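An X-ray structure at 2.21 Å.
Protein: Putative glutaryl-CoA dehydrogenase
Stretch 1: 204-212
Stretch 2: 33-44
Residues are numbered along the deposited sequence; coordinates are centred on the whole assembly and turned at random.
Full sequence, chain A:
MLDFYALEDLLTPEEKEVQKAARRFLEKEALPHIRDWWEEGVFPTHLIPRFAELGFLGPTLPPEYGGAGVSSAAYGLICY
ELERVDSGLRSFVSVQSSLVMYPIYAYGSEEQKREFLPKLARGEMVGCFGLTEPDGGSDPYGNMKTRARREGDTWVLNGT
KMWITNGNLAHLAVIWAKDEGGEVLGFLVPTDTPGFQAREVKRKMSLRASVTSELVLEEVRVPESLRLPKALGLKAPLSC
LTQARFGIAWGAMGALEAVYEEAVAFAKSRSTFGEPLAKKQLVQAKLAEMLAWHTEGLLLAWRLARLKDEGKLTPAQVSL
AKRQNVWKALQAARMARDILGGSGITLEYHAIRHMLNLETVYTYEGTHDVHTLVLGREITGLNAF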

# COMPACT_ATOMS: atom_id res chain seq x y z
N LYS A 204 24.66 -16.96 -3.44
CA LYS A 204 23.31 -16.66 -3.89
C LYS A 204 22.31 -17.01 -2.81
O LYS A 204 22.30 -18.12 -2.29
CB LYS A 204 22.97 -17.47 -5.15
CG LYS A 204 23.31 -16.79 -6.46
CD LYS A 204 23.38 -17.80 -7.58
CE LYS A 204 22.08 -18.57 -7.73
NZ LYS A 204 22.15 -19.59 -8.80
N MET A 205 21.47 -16.04 -2.45
CA MET A 205 20.44 -16.25 -1.45
C MET A 205 19.08 -16.43 -2.12
O MET A 205 18.05 -16.55 -1.46
CB MET A 205 20.38 -15.07 -0.47
CG MET A 205 21.25 -15.25 0.77
SD MET A 205 22.00 -16.88 0.86
CE MET A 205 20.84 -17.73 1.94
N SER A 206 19.10 -16.44 -3.45
CA SER A 206 17.88 -16.53 -4.24
C SER A 206 18.14 -17.38 -5.47
O SER A 206 19.23 -17.37 -6.02
CB SER A 206 17.44 -15.14 -4.67
OG SER A 206 16.38 -15.21 -5.60
N LEU A 207 17.13 -18.13 -5.89
CA LEU A 207 17.25 -19.00 -7.05
C LEU A 207 18.48 -19.91 -6.92
O LEU A 207 19.29 -20.05 -7.84
CB LEU A 207 17.33 -18.16 -8.33
CG LEU A 207 16.62 -18.84 -9.50
CD1 LEU A 207 15.11 -18.74 -9.29
CD2 LEU A 207 17.02 -18.20 -10.81
N ARG A 208 18.61 -20.55 -5.76
CA ARG A 208 19.74 -21.42 -5.49
C ARG A 208 19.71 -22.75 -6.23
O ARG A 208 20.77 -23.35 -6.47
CB ARG A 208 19.87 -21.65 -3.99
CG ARG A 208 20.36 -20.42 -3.25
CD ARG A 208 20.33 -20.61 -1.75
NE ARG A 208 21.22 -21.67 -1.29
CZ ARG A 208 22.55 -21.61 -1.30
NH1 ARG A 208 23.17 -20.53 -1.76
NH2 ARG A 208 23.26 -22.63 -0.87
N ALA A 209 18.51 -23.21 -6.59
CA ALA A 209 18.36 -24.45 -7.36
C ALA A 209 18.41 -24.04 -8.83
O ALA A 209 17.42 -24.11 -9.55
CB ALA A 209 17.02 -25.10 -7.04
N SER A 210 19.58 -23.58 -9.25
CA SER A 210 19.80 -23.12 -10.61
C SER A 210 21.23 -22.65 -10.74
O SER A 210 21.82 -22.21 -9.75
CB SER A 210 18.86 -21.94 -10.92
OG SER A 210 19.31 -21.18 -12.03
N VAL A 211 21.81 -22.75 -11.93
CA VAL A 211 23.17 -22.28 -12.09
C VAL A 211 23.19 -20.92 -12.79
O VAL A 211 22.53 -20.71 -13.81
CB VAL A 211 24.10 -23.35 -12.82
CG1 VAL A 211 23.38 -24.71 -12.86
CG2 VAL A 211 24.55 -22.87 -14.20
N THR A 212 23.91 -19.99 -12.18
CA THR A 212 24.05 -18.62 -12.67
C THR A 212 25.53 -18.38 -12.85
O THR A 212 26.32 -18.63 -11.94
CB THR A 212 23.54 -17.61 -11.65
OG1 THR A 212 22.33 -18.10 -11.05
CG2 THR A 212 23.28 -16.27 -12.33
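Stretch 2, residues 33-44: HIRDWWEEGVFP

Stretch 2 is the last part of a helix that begins earlier in the chain, followed by an extended tail; it lies against stretch 1, an irregular segment without helix or strand, and the two together bury 517 Å². Where the backbones come closest they run in the same sense: Gly41 CA is 4.5 Å from Arg208 CA, and Phe43 CA is 4.6 Å from Ala209 CA. His33 opens the stretch out of reach of stretch 1. One residue on, Ile34 points its CA-to-CB bond sideways, but its t, p side chain comes nearer at its end, so that CD1 packs 4.1 Å from Ala209 CB. Arg35 and Asp36 lie on the far side of the helix and are out of reach, and the end of the Trp37 side chain leads away.

Trp38 is the broad apolar surface of the contact. Its chi1 of -169° (t) and chi2 of 87° bring the indole close to stretch 1, where Arg208 lies over one face: CD of Arg208 is 3.5 Å from CH2 of Trp38, and a CH-pi contact places Arg208 CD almost directly above the six-membered ring. The guanidinium itself is farther from that ring, with Arg208 CZ 5.6 Å from its centroid, and adds at most a weak attraction. At the ring edge, Met205 O approaches Trp38 CZ2 at 3.6 Å, while Trp38 CD1 is 4.4 Å from Ala209 CB.

The helix ends beside the same arginine. Two carbonyls of the last turn accept from Arg208. Trp38 O, already bonded to Gly41 N, takes a weak hydrogen bond from NE of Arg208 (2.9 Å, bent to 130° at the hydrogen), and Glu39 O takes a nearly straight one from NH2 of Arg208 (2.9 Å, 172°). The third nitrogen, NH1 of Arg208, turns back to Lys204 O at 2.6 Å, which ties the side chain to its own segment. The CA-to-CB bonds of Glu39 and Glu40 point away, and Glu39 takes part through its backbone.

Gly41 leaves the helix with positive phi (59°) in a Schellman motif, its N bonded to Trp38 O at 2.9 Å and Val42 N to Trp37 O at 2.8 Å. Its CA sits over one face of the Arg208 guanidinium; a CB built here would stand 3.0 Å from Arg208 NH2, a clash, and the positive phi by itself favours glycine. The same CA makes a CA-H...O contact with Arg208 O (Gly41 CA to Arg208 O, 3.3 Å).

Beyond the turn the chain is extended. Val42 has its CA-to-CB bond pointing away and offers its carbonyl, with Val42 O 3.5 Å from Ala209 CA in a second CA-H...O contact. Phe43 (chi1 t) follows: its ring edge meets Ala209 O, 3.5 Å from Phe43 CD1, and its CB lies 3.9 Å from Val211 CG1. Pro44 ends the stretch without contact.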

# COMPACT_ATOMS: atom_id res chain seq x y z
N HIS A 33 12.65 -33.44 -3.06
CA HIS A 33 14.04 -33.04 -2.89
C HIS A 33 14.35 -31.56 -2.98
O HIS A 33 15.40 -31.12 -2.52
CB HIS A 33 14.90 -33.77 -3.92
CG HIS A 33 14.53 -35.20 -4.11
ND1 HIS A 33 15.00 -36.20 -3.29
CD2 HIS A 33 13.66 -35.80 -4.96
CE1 HIS A 33 14.45 -37.35 -3.64
NE2 HIS A 33 13.63 -37.13 -4.65
N ILE A 34 13.45 -30.78 -3.57
CA ILE A 34 13.68 -29.36 -3.75
C ILE A 34 14.32 -28.66 -2.55
O ILE A 34 15.18 -27.80 -2.73
CB ILE A 34 12.40 -28.60 -4.12
CG1 ILE A 34 12.78 -27.22 -4.64
CG2 ILE A 34 11.50 -28.48 -2.91
CD1 ILE A 34 13.74 -27.29 -5.82
N ARG A 35 13.91 -29.02 -1.34
CA ARG A 35 14.50 -28.41 -0.14
C ARG A 35 16.00 -28.57 -0.24
O ARG A 35 16.72 -27.61 -0.49
CB ARG A 35 14.04 -29.11 1.13
CG ARG A 35 13.07 -28.33 1.98
CD ARG A 35 11.66 -28.90 1.88
NE ARG A 35 11.03 -28.97 3.19
CZ ARG A 35 9.90 -29.63 3.44
NH1 ARG A 35 9.27 -30.27 2.46
NH2 ARG A 35 9.40 -29.64 4.67
N ASP A 36 16.47 -29.80 -0.03
CA ASP A 36 17.88 -30.10 -0.08
C ASP A 36 18.60 -29.46 -1.26
O ASP A 36 19.65 -28.85 -1.07
CB ASP A 36 18.06 -31.61 -0.09
CG ASP A 36 17.35 -32.27 1.08
OD1 ASP A 36 16.97 -31.54 2.03
OD2 ASP A 36 17.15 -33.50 1.06
N TRP A 37 18.08 -29.58 -2.46
CA TRP A 37 18.78 -28.98 -3.58
C TRP A 37 18.90 -27.44 -3.47
O TRP A 37 19.97 -26.90 -3.75
CB TRP A 37 18.10 -29.34 -4.90
CG TRP A 37 18.04 -30.82 -5.18
CD1 TRP A 37 18.89 -31.81 -4.73
CD2 TRP A 37 17.11 -31.47 -6.06
NE1 TRP A 37 18.55 -33.02 -5.29
CE2 TRP A 37 17.47 -32.85 -6.11
CE3 TRP A 37 16.02 -31.03 -6.82
CZ2 TRP A 37 16.76 -33.78 -6.88
CZ3 TRP A 37 15.32 -31.95 -7.59
CH2 TRP A 37 15.69 -33.31 -7.61
N TRP A 38 17.83 -26.76 -3.05
CA TRP A 38 17.85 -25.30 -2.90
C TRP A 38 18.90 -25.00 -1.82
O TRP A 38 19.79 -24.15 -2.00
CB TRP A 38 16.48 -24.80 -2.44
CG TRP A 38 16.33 -23.33 -2.50
CD1 TRP A 38 15.92 -22.60 -3.59
CD2 TRP A 38 16.70 -22.39 -1.50
NE1 TRP A 38 16.02 -21.26 -3.31
CE2 TRP A 38 16.50 -21.10 -2.04
CE3 TRP A 38 17.21 -22.51 -0.19
CZ2 TRP A 38 16.78 -19.93 -1.32
CZ3 TRP A 38 17.48 -21.35 0.52
CH2 TRP A 38 17.27 -20.07 -0.05
N GLU A 39 18.80 -25.75 -0.72
CA GLU A 39 19.69 -25.63 0.42
C GLU A 39 21.16 -25.77 0.03
O GLU A 39 21.97 -24.91 0.37
CB GLU A 39 19.33 -26.71 1.42
CG GLU A 39 19.28 -26.30 2.83
CD GLU A 39 18.62 -27.37 3.68
OE1 GLU A 39 17.48 -27.77 3.30
OE2 GLU A 39 19.23 -27.77 4.69
N GLU A 40 21.54 -26.86 -0.66
CA GLU A 40 22.94 -27.01 -1.04
C GLU A 40 23.24 -26.23 -2.31
O GLU A 40 24.34 -26.29 -2.85
CB GLU A 40 23.32 -28.49 -1.18
CG GLU A 40 22.37 -29.36 -1.96
CD GLU A 40 22.16 -30.70 -1.28
OE1 GLU A 40 21.87 -30.71 -0.06
OE2 GLU A 40 22.29 -31.74 -1.94
N GLY A 41 22.26 -25.47 -2.78
CA GLY A 41 22.46 -24.66 -3.96
C GLY A 41 22.85 -25.40 -5.22
O GLY A 41 23.78 -25.00 -5.91
N VAL A 42 22.14 -26.47 -5.53
CA VAL A 42 22.45 -27.20 -6.74
C VAL A 42 21.23 -27.38 -7.64
O VAL A 42 20.10 -27.46 -7.16
CB VAL A 42 23.04 -28.59 -6.41
CG1 VAL A 42 22.03 -29.42 -5.61
CG2 VAL A 42 23.45 -29.31 -7.70
N PHE A 43 21.47 -27.41 -8.95
CA PHE A 43 20.41 -27.63 -9.92
C PHE A 43 20.47 -29.10 -10.28
O PHE A 43 21.54 -29.62 -10.59
CB PHE A 43 20.61 -26.80 -11.19
CG PHE A 43 19.52 -27.01 -12.21
CD1 PHE A 43 18.33 -26.32 -12.10
CD2 PHE A 43 19.66 -27.94 -13.23
CE1 PHE A 43 17.28 -26.56 -12.97
CE2 PHE A 43 18.61 -28.19 -14.12
CZ PHE A 43 17.41 -27.49 -13.99
N PRO A 44 19.33 -29.78 -10.25
CA PRO A 44 19.24 -31.21 -10.57
C PRO A 44 19.32 -31.52 -12.05
O PRO A 44 18.30 -31.67 -12.71
CB PRO A 44 17.90 -31.61 -9.97
CG PRO A 44 17.09 -30.35 -10.19
CD PRO A 44 18.03 -29.27 -9.78